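Local coordinates for aeromonas extracellular serine protease (Aeromonas sobria, PDB 3WQB), which cleaves peptide bonds after paired basic residues, at least one of them lysine, as a calcium-binding serine endopeptidase of the furin type and a probable virulence factor, at residues 75-80 and 176-181; 142-147 and 158-163; 212-217 and 255-260. The protein carries 1 engineered substitution. All blocks are in the same frame, centred on the assembly; numbering follows the deposited sequence.

All three contacts lie buried in the subtilisin domain and share its central parallel sheet. Contact 1 sits between neighbouring strands 73-77 and 173-179 at the active-site end, where the strands part and a water bridges their polar atoms. Contact 2 places helix 155-164 against the outer strand 140-144 and the turn after it; its chemistry is wholly apolar, with aromatic faces taking up methyl and CA groups. Contact 3, nearest the centre of the chain, is regular strand pairing through backbone hydrogen bonds. Direct bonds join them: Val76 N of contact 1 bonds Gln142 O of contact 2, Gln176 of contact 1 reaches Asn255 of contact 3, and Leu162 O of contact 2 is bonded to the Tyr212 hydroxyl of contact 3.

Contact 1. Residues 75-80 and 176-181; sequences AVVDDG and QSYGMS
Val77, the last strand residue before the turn, meets Tyr178 with both its carbonyl and its side chain. CG1 stands anti to the backbone N (chi1 -176°), beside the carbonyl carbon, and from there Val77 CG1 touches Tyr178 CE2 at 3.9 Å. The carbonyl oxygen comes in at the edge of the same ring, in its plane, with Val77 O 3.3 Å from Tyr178 CE2. Gln176 CB lies over one face of the ring, toward its rim. Trp158, Ala161 and Leu162 of helix 155-164 pack on the Val77 side chain.

Strands 73-77 and 173-179 are parallel neighbours in the subtilisin-like alpha/beta sheet, and here, at their C-terminal ends, they part. A water bridges them: it accepts from Ser177 N at 2.8 Å and is hydrogen-bonded to Val77 O at 2.8 Å and Asp78 OD2 at 2.7 Å.

Asp78 is the predicted charge-relay aspartate. Its OD2 also packs against Ser177 CB, 3.4 Å away, while OD1 turns from the contact to take Asp79 N at 2.7 Å, on the anti side and 16° out of the carboxylate plane, and to bond His115 ND1, the predicted relay histidine. Ser177 OG is hydrogen-bonded to the carbonyl of Ala336, the engineered residue at the predicted nucleophile position. Beyond it, Tyr178 and Gly179 form an antiparallel ladder with a strand of another protein's chain, consistent with the substrate-pairing edge of subtilases.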
loop_
_atom_site.group_PDB
_atom_site.type_symbol
_atom_site.label_atom_id
_atom_site.label_comp_id
_atom_site.label_asym_id
_atom_site.label_seq_id
_atom_site.Cartn_x
_atom_site.Cartn_y
_atom_site.Cartn_z
ATOM N N ALA A 75 7.430 -0.021 -13.860
ATOM C CA ALA A 75 6.725 1.266 -13.921
ATOM C C ALA A 75 6.717 1.922 -12.548
ATOM O O ALA A 75 6.309 1.304 -11.563
ATOM C CB ALA A 75 5.298 1.077 -14.397
ATOM N N VAL A 76 7.139 3.180 -12.494
ATOM C CA VAL A 76 7.086 3.962 -11.269
ATOM C C VAL A 76 5.938 4.949 -11.391
ATOM O O VAL A 76 6.017 5.939 -12.130
ATOM C CB VAL A 76 8.435 4.657 -11.000
ATOM C CG1 VAL A 76 8.364 5.522 -9.768
ATOM C CG2 VAL A 76 9.524 3.604 -10.829
ATOM N N VAL A 77 4.847 4.636 -10.702
ATOM C CA VAL A 77 3.632 5.443 -10.733
ATOM C C VAL A 77 3.699 6.333 -9.492
ATOM O O VAL A 77 3.489 5.889 -8.371
ATOM C CB VAL A 77 2.373 4.545 -10.769
ATOM C CG1 VAL A 77 1.103 5.384 -10.896
ATOM C CG2 VAL A 77 2.470 3.539 -11.923
ATOM N N ASP A 78 4.057 7.592 -9.693
ATOM C CA ASP A 78 4.473 8.418 -8.564
ATOM C C ASP A 78 4.339 9.906 -8.910
ATOM O O ASP A 78 3.487 10.267 -9.710
ATOM C CB ASP A 78 5.904 8.023 -8.156
ATOM C CG ASP A 78 6.177 8.212 -6.683
ATOM O OD1 ASP A 78 6.303 9.374 -6.246
ATOM O OD2 ASP A 78 6.300 7.197 -5.957
ATOM N N ASP A 79 5.153 10.771 -8.303
ATOM C CA ASP A 79 5.004 12.214 -8.509
ATOM C C ASP A 79 5.766 12.743 -9.722
ATOM O O ASP A 79 5.654 13.919 -10.061
ATOM C CB ASP A 79 5.385 12.985 -7.237
ATOM C CG ASP A 79 6.885 12.974 -6.953
ATOM O OD1 ASP A 79 7.662 12.354 -7.718
ATOM O OD2 ASP A 79 7.297 13.623 -5.964
ATOM N N GLY A 80 6.512 11.868 -10.390
ATOM C CA GLY A 80 7.445 12.308 -11.418
ATOM C C GLY A 80 8.665 11.418 -11.488
ATOM O O GLY A 80 8.840 10.513 -10.669
ATOM N N GLN A 176 4.015 1.191 -6.609
ATOM C CA GLN A 176 3.025 2.148 -6.106
ATOM C C GLN A 176 3.384 2.613 -4.695
ATOM O O GLN A 176 2.879 2.080 -3.688
ATOM C CB GLN A 176 1.635 1.539 -6.099
ATOM C CG GLN A 176 1.201 0.997 -7.432
ATOM C CD GLN A 176 -0.006 0.133 -7.253
ATOM O OE1 GLN A 176 -1.150 0.596 -7.377
ATOM N NE2 GLN A 176 0.233 -1.117 -6.854
ATOM N N SER A 177 4.277 3.598 -4.633
ATOM C CA SER A 177 4.746 4.158 -3.366
ATOM C C SER A 177 3.764 5.200 -2.833
ATOM O O SER A 177 4.158 6.322 -2.469
ATOM C CB SER A 177 6.129 4.776 -3.557
ATOM O OG SER A 177 7.118 3.769 -3.684
ATOM N N TYR A 178 2.485 4.831 -2.798
ATOM C CA TYR A 178 1.418 5.753 -2.423
ATOM C C TYR A 178 0.265 5.026 -1.745
ATOM O O TYR A 178 0.212 3.798 -1.744
ATOM C CB TYR A 178 0.924 6.559 -3.643
ATOM C CG TYR A 178 0.410 5.722 -4.794
ATOM C CD1 TYR A 178 -0.856 5.116 -4.744
ATOM C CD2 TYR A 178 1.169 5.569 -5.954
ATOM C CE1 TYR A 178 -1.337 4.352 -5.807
ATOM C CE2 TYR A 178 0.699 4.814 -7.024
ATOM C CZ TYR A 178 -0.553 4.210 -6.943
ATOM O OH TYR A 178 -1.023 3.461 -7.993
ATOM N N GLY A 179 -0.638 5.799 -1.143
ATOM C CA GLY A 179 -1.797 5.226 -0.493
ATOM C C GLY A 179 -2.759 6.306 -0.059
ATOM O O GLY A 179 -2.484 7.507 -0.207
ATOM N N MET A 180 -3.881 5.863 0.493
ATOM C CA MET A 180 -4.937 6.762 0.912
ATOM C C MET A 180 -5.226 6.586 2.395
ATOM O O MET A 180 -5.664 5.518 2.821
ATOM C CB MET A 180 -6.196 6.512 0.081
ATOM C CG MET A 180 -7.278 7.566 0.319
ATOM S SD MET A 180 -8.731 7.288 -0.686
ATOM C CE MET A 180 -9.300 5.797 0.061
ATOM N N SER A 181 -4.994 7.635 3.182
ATOM C CA SER A 181 -5.382 7.626 4.592
ATOM C C SER A 181 -6.843 8.031 4.692
ATOM O O SER A 181 -7.304 8.884 3.935
ATOM C CB SER A 181 -4.493 8.559 5.408
ATOM O OG SER A 181 -3.148 8.099 5.386
HETATM O O HOH W 1 5.544 4.796 -6.879
#

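Contact 2. Residues 142-147 and 158-163; sequences QGFNLL and WLYALG
Leu146 lies against the indole of Trp158, and its side chain can be followed atom by atom across that ring. CB starts at the far rim, 3.8 Å from Trp158 CZ3. CG moves inward, with Trp158 CE3 and CZ3 equally near at 3.7 Å. CD1 then settles over the middle of the six-membered ring, 3.7 Å from its centroid and 13° off the normal, a CH-pi contact. The other branch, CD2, leaves the indole and meets Ala161 CB at 3.8 Å.

This is the strand-to-helix half of a beta-alpha-beta crossover: strand 140-144 leads through the turn centred on Asn145 to helix 155-164, which packs across the sheet before the chain returns as strand 173-179, on the other side of strand 73-77.

Ala161 also packs on Phe144. Its CB presses on Phe144 CB at 3.5 Å, and its CA sits over one ring face, offset toward the rim. Ala161 O, buried near Phe144 CD2 and CE2, finds no hydrogen-bond partner in the model. Tyr160 CG stands anti to the backbone N (chi1 -163°), and the Tyr160 and Phe144 side chains cross at about a right angle, the tyrosine ring edge meeting Phe144 CE1.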
loop_
_atom_site.group_PDB
_atom_site.type_symbol
_atom_site.label_atom_id
_atom_site.label_comp_id
_atom_site.label_asym_id
_atom_site.label_seq_id
_atom_site.Cartn_x
_atom_site.Cartn_y
_atom_site.Cartn_z
ATOM N N GLN A 142 9.980 3.173 -16.436
ATOM C CA GLN A 142 9.107 4.217 -16.959
ATOM C C GLN A 142 8.546 5.001 -15.784
ATOM O O GLN A 142 8.373 4.456 -14.692
ATOM C CB GLN A 142 7.924 3.625 -17.713
ATOM C CG GLN A 142 8.231 2.980 -19.032
ATOM C CD GLN A 142 7.012 2.255 -19.558
ATOM O OE1 GLN A 142 6.144 1.824 -18.784
ATOM N NE2 GLN A 142 6.930 2.117 -20.877
ATOM N N GLY A 143 8.237 6.274 -16.011
ATOM C CA GLY A 143 7.607 7.098 -14.976
ATOM C C GLY A 143 6.270 7.661 -15.425
ATOM O O GLY A 143 6.117 8.066 -16.580
ATOM N N PHE A 144 5.308 7.688 -14.505
ATOM C CA PHE A 144 3.989 8.257 -14.770
ATOM C C PHE A 144 3.668 9.118 -13.560
ATOM O O PHE A 144 3.526 8.599 -12.453
ATOM C CB PHE A 144 2.954 7.144 -14.958
ATOM C CG PHE A 144 3.289 6.209 -16.072
ATOM C CD1 PHE A 144 2.988 6.541 -17.384
ATOM C CD2 PHE A 144 3.922 4.999 -15.815
ATOM C CE1 PHE A 144 3.319 5.689 -18.441
ATOM C CE2 PHE A 144 4.248 4.145 -16.856
ATOM C CZ PHE A 144 3.956 4.489 -18.170
ATOM N N ASN A 145 3.589 10.434 -13.773
ATOM C CA ASN A 145 3.525 11.386 -12.666
ATOM C C ASN A 145 2.112 11.638 -12.132
ATOM O O ASN A 145 1.675 12.791 -11.997
ATOM C CB ASN A 145 4.235 12.700 -13.037
ATOM C CG ASN A 145 3.546 13.460 -14.160
ATOM O OD1 ASN A 145 2.791 12.888 -14.941
ATOM N ND2 ASN A 145 3.826 14.755 -14.257
ATOM N N LEU A 146 1.421 10.547 -11.800
ATOM C CA LEU A 146 0.061 10.609 -11.270
ATOM C C LEU A 146 -0.082 11.497 -10.036
ATOM O O LEU A 146 -1.152 12.053 -9.796
ATOM C CB LEU A 146 -0.429 9.192 -10.928
ATOM C CG LEU A 146 -1.252 8.490 -12.010
ATOM C CD1 LEU A 146 -2.644 9.126 -12.119
ATOM C CD2 LEU A 146 -0.553 8.454 -13.375
ATOM N N LEU A 147 0.990 11.602 -9.249
ATOM C CA LEU A 147 0.959 12.303 -7.958
ATOM C C LEU A 147 1.528 13.715 -8.027
ATOM O O LEU A 147 1.702 14.360 -6.993
ATOM C CB LEU A 147 1.697 11.496 -6.887
ATOM C CG LEU A 147 1.339 10.016 -6.722
ATOM C CD1 LEU A 147 2.200 9.372 -5.654
ATOM C CD2 LEU A 147 -0.129 9.826 -6.424
ATOM N N TRP A 158 -4.772 6.763 -14.303
ATOM C CA TRP A 158 -4.473 5.538 -13.542
ATOM C C TRP A 158 -4.397 4.329 -14.484
ATOM O O TRP A 158 -3.451 3.557 -14.429
ATOM C CB TRP A 158 -5.497 5.274 -12.430
ATOM C CG TRP A 158 -5.447 6.237 -11.279
ATOM C CD1 TRP A 158 -6.437 7.096 -10.890
ATOM C CD2 TRP A 158 -4.366 6.429 -10.356
ATOM N NE1 TRP A 158 -6.045 7.806 -9.775
ATOM C CE2 TRP A 158 -4.774 7.428 -9.437
ATOM C CE3 TRP A 158 -3.090 5.860 -10.213
ATOM C CZ2 TRP A 158 -3.953 7.871 -8.396
ATOM C CZ3 TRP A 158 -2.269 6.312 -9.183
ATOM C CH2 TRP A 158 -2.707 7.301 -8.282
ATOM N N LEU A 159 -5.396 4.180 -15.348
ATOM C CA LEU A 159 -5.396 3.122 -16.351
ATOM C C LEU A 159 -4.134 3.166 -17.215
ATOM O O LEU A 159 -3.480 2.138 -17.430
ATOM C CB LEU A 159 -6.640 3.255 -17.234
ATOM C CG LEU A 159 -7.972 2.909 -16.567
ATOM C CD1 LEU A 159 -9.102 3.281 -17.496
ATOM C CD2 LEU A 159 -8.036 1.425 -16.194
ATOM N N TYR A 160 -3.779 4.363 -17.690
ATOM C CA TYR A 160 -2.639 4.529 -18.570
ATOM C C TYR A 160 -1.343 4.026 -17.925
ATOM O O TYR A 160 -0.504 3.391 -18.581
ATOM C CB TYR A 160 -2.489 5.991 -19.024
ATOM C CG TYR A 160 -1.590 6.123 -20.234
ATOM C CD1 TYR A 160 -0.196 6.190 -20.100
ATOM C CD2 TYR A 160 -2.129 6.140 -21.519
ATOM C CE1 TYR A 160 0.630 6.272 -21.211
ATOM C CE2 TYR A 160 -1.316 6.229 -22.622
ATOM C CZ TYR A 160 0.063 6.289 -22.472
ATOM O OH TYR A 160 0.873 6.365 -23.573
ATOM N N ALA A 161 -1.189 4.321 -16.637
ATOM C CA ALA A 161 0.044 4.049 -15.901
ATOM C C ALA A 161 0.140 2.624 -15.375
ATOM O O ALA A 161 1.245 2.119 -15.167
ATOM C CB ALA A 161 0.165 5.013 -14.745
ATOM N N LEU A 162 -1.008 1.997 -15.128
ATOM C CA LEU A 162 -1.044 0.762 -14.357
ATOM C C LEU A 162 -1.299 -0.482 -15.217
ATOM O O LEU A 162 -1.711 -1.529 -14.716
ATOM C CB LEU A 162 -2.044 0.888 -13.202
ATOM C CG LEU A 162 -1.563 1.774 -12.040
ATOM C CD1 LEU A 162 -2.729 2.205 -11.165
ATOM C CD2 LEU A 162 -0.476 1.061 -11.212
ATOM N N GLY A 163 -1.064 -0.364 -16.522
ATOM C CA GLY A 163 -1.039 -1.531 -17.396
ATOM C C GLY A 163 -2.068 -1.588 -18.494
ATOM O O GLY A 163 -2.051 -2.528 -19.275
#

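Contact 3. Residues 212-217 and 255-260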
loop_
_atom_site.group_PDB
_atom_site.type_symbol
_atom_site.label_atom_id
_atom_site.label_comp_id
_atom_site.label_asym_id
_atom_site.label_seq_id
_atom_site.Cartn_x
_atom_site.Cartn_y
_atom_site.Cartn_z
ATOM N N TYR A 212 2.270 -6.156 -8.841
ATOM C CA TYR A 212 1.925 -4.863 -8.240
ATOM C C TYR A 212 2.457 -4.817 -6.818
ATOM O O TYR A 212 2.181 -5.727 -6.039
ATOM C CB TYR A 212 0.400 -4.648 -8.267
ATOM C CG TYR A 212 -0.112 -4.466 -9.669
ATOM C CD1 TYR A 212 -0.408 -5.573 -10.476
ATOM C CD2 TYR A 212 -0.282 -3.192 -10.205
ATOM C CE1 TYR A 212 -0.849 -5.408 -11.786
ATOM C CE2 TYR A 212 -0.716 -3.012 -11.511
ATOM C CZ TYR A 212 -1.002 -4.128 -12.298
ATOM O OH TYR A 212 -1.451 -3.966 -13.584
ATOM N N ILE A 213 3.238 -3.779 -6.511
ATOM C CA ILE A 213 3.839 -3.580 -5.189
ATOM C C ILE A 213 3.274 -2.295 -4.610
ATOM O O ILE A 213 3.135 -1.298 -5.335
ATOM C CB ILE A 213 5.386 -3.486 -5.287
ATOM C CG1 ILE A 213 5.951 -4.511 -6.299
ATOM C CG2 ILE A 213 6.022 -3.587 -3.907
ATOM C CD1 ILE A 213 5.746 -5.979 -5.935
ATOM N N LYS A 214 2.944 -2.309 -3.320
ATOM C CA LYS A 214 2.107 -1.276 -2.747
ATOM C C LYS A 214 2.546 -0.877 -1.337
ATOM O O LYS A 214 2.718 -1.733 -0.467
ATOM C CB LYS A 214 0.660 -1.784 -2.725
ATOM C CG LYS A 214 -0.382 -0.811 -2.182
ATOM C CD LYS A 214 -0.487 0.454 -3.037
ATOM C CE LYS A 214 -1.755 1.219 -2.729
ATOM N NZ LYS A 214 -1.747 1.776 -1.338
ATOM N N ALA A 215 2.728 0.427 -1.113
ATOM C CA ALA A 215 3.095 0.944 0.206
ATOM C C ALA A 215 1.968 0.736 1.213
ATOM O O ALA A 215 0.804 1.029 0.918
ATOM C CB ALA A 215 3.428 2.414 0.100
ATOM N N ALA A 216 2.309 0.243 2.405
ATOM C CA ALA A 216 1.302 0.067 3.452
ATOM C C ALA A 216 0.762 1.369 4.026
ATOM O O ALA A 216 -0.335 1.389 4.572
ATOM C CB ALA A 216 1.861 -0.768 4.571
ATOM N N GLY A 217 1.543 2.444 3.915
ATOM C CA GLY A 217 1.259 3.688 4.645
ATOM C C GLY A 217 2.252 3.945 5.763
ATOM O O GLY A 217 2.939 3.022 6.226
ATOM N N ASN A 255 -2.276 -6.385 -5.117
ATOM C CA ASN A 255 -1.222 -5.605 -4.490
ATOM C C ASN A 255 -0.463 -6.433 -3.473
ATOM O O ASN A 255 -1.077 -7.029 -2.573
ATOM C CB ASN A 255 -1.824 -4.398 -3.777
ATOM C CG ASN A 255 -2.116 -3.261 -4.708
ATOM O OD1 ASN A 255 -1.385 -3.048 -5.674
ATOM N ND2 ASN A 255 -3.180 -2.503 -4.422
ATOM N N LEU A 256 0.860 -6.468 -3.626
ATOM C CA LEU A 256 1.746 -6.990 -2.598
ATOM C C LEU A 256 2.062 -5.809 -1.680
ATOM O O LEU A 256 2.805 -4.898 -2.067
ATOM C CB LEU A 256 3.022 -7.552 -3.241
ATOM C CG LEU A 256 3.947 -8.419 -2.373
ATOM C CD1 LEU A 256 4.982 -9.129 -3.227
ATOM C CD2 LEU A 256 4.634 -7.577 -1.304
ATOM N N VAL A 257 1.482 -5.821 -0.485
ATOM C CA VAL A 257 1.565 -4.677 0.430
ATOM C C VAL A 257 2.757 -4.829 1.372
ATOM O O VAL A 257 2.960 -5.897 1.956
ATOM C CB VAL A 257 0.250 -4.480 1.211
ATOM C CG1 VAL A 257 0.320 -3.223 2.054
ATOM C CG2 VAL A 257 -0.941 -4.370 0.259
ATOM N N VAL A 258 3.558 -3.765 1.501
ATOM C CA VAL A 258 4.801 -3.844 2.276
ATOM C C VAL A 258 4.896 -2.823 3.388
ATOM O O VAL A 258 4.517 -1.661 3.219
ATOM C CB VAL A 258 6.066 -3.760 1.382
ATOM C CG1 VAL A 258 6.074 -4.880 0.368
ATOM C CG2 VAL A 258 6.168 -2.424 0.685
ATOM N N SER A 259 5.412 -3.280 4.520
ATOM C CA SER A 259 5.765 -2.394 5.620
ATOM C C SER A 259 7.256 -2.032 5.562
ATOM O O SER A 259 8.039 -2.666 4.849
ATOM C CB SER A 259 5.437 -3.061 6.945
ATOM O OG SER A 259 6.209 -4.235 7.136
ATOM N N ALA A 260 7.638 -1.006 6.322
ATOM C CA ALA A 260 8.998 -0.499 6.293
ATOM C C ALA A 260 9.775 -0.914 7.535
ATOM O O ALA A 260 9.263 -0.859 8.671
ATOM C CB ALA A 260 8.992 1.015 6.192
#
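Lys214 and Asn255 rest against each other where strands 211-215 and 255-261 run as neighbours in the parallel sheet of this subtilisin-like domain. Lys214 buries more surface here than any other residue of the contact. Its CG is anti to the backbone N (chi1 -179°), and its first two side-chain carbons lie obliquely across the Asn255 amide: Lys214 CB is 3.7 Å from Asn255 CG. A bend at chi2 (63°) then turns CD out of this line, and the ammonium is hydrogen-bonded to Asn250 OD1 and Tyr178 O. The Asn255 amide is fixed from outside, OD1 by Gln176 NE2 and ND2 by Ser249 O.

Leu256, third in buried area, works mainly through its backbone. Leu256 N gives a nearly straight bond to Tyr212 O, 2.8 Å with 171° at the hydrogen, and Leu256 O takes Lys214 N at 2.9 Å. On the face away from Lys214 its side chain runs beside that of Ile213 and points the same way, with Ile213 CD1 4.1 Å from Leu256 CB. Helix 335-352, whose second residue is at the predicted nucleophile position, covers Ile213, Ala215 and Val258 on this face.

Lys214 O continues the ladder: Val258 N bonds it at 3.0 Å from almost straight ahead of the carbonyl, and Val257 CA adds a CA-H...O contact. At the last rung Ala216 N bonds Val258 O at 3.0 Å, and Ala216 CB crowds the same oxygen, Val258 O, at 3.1 Å.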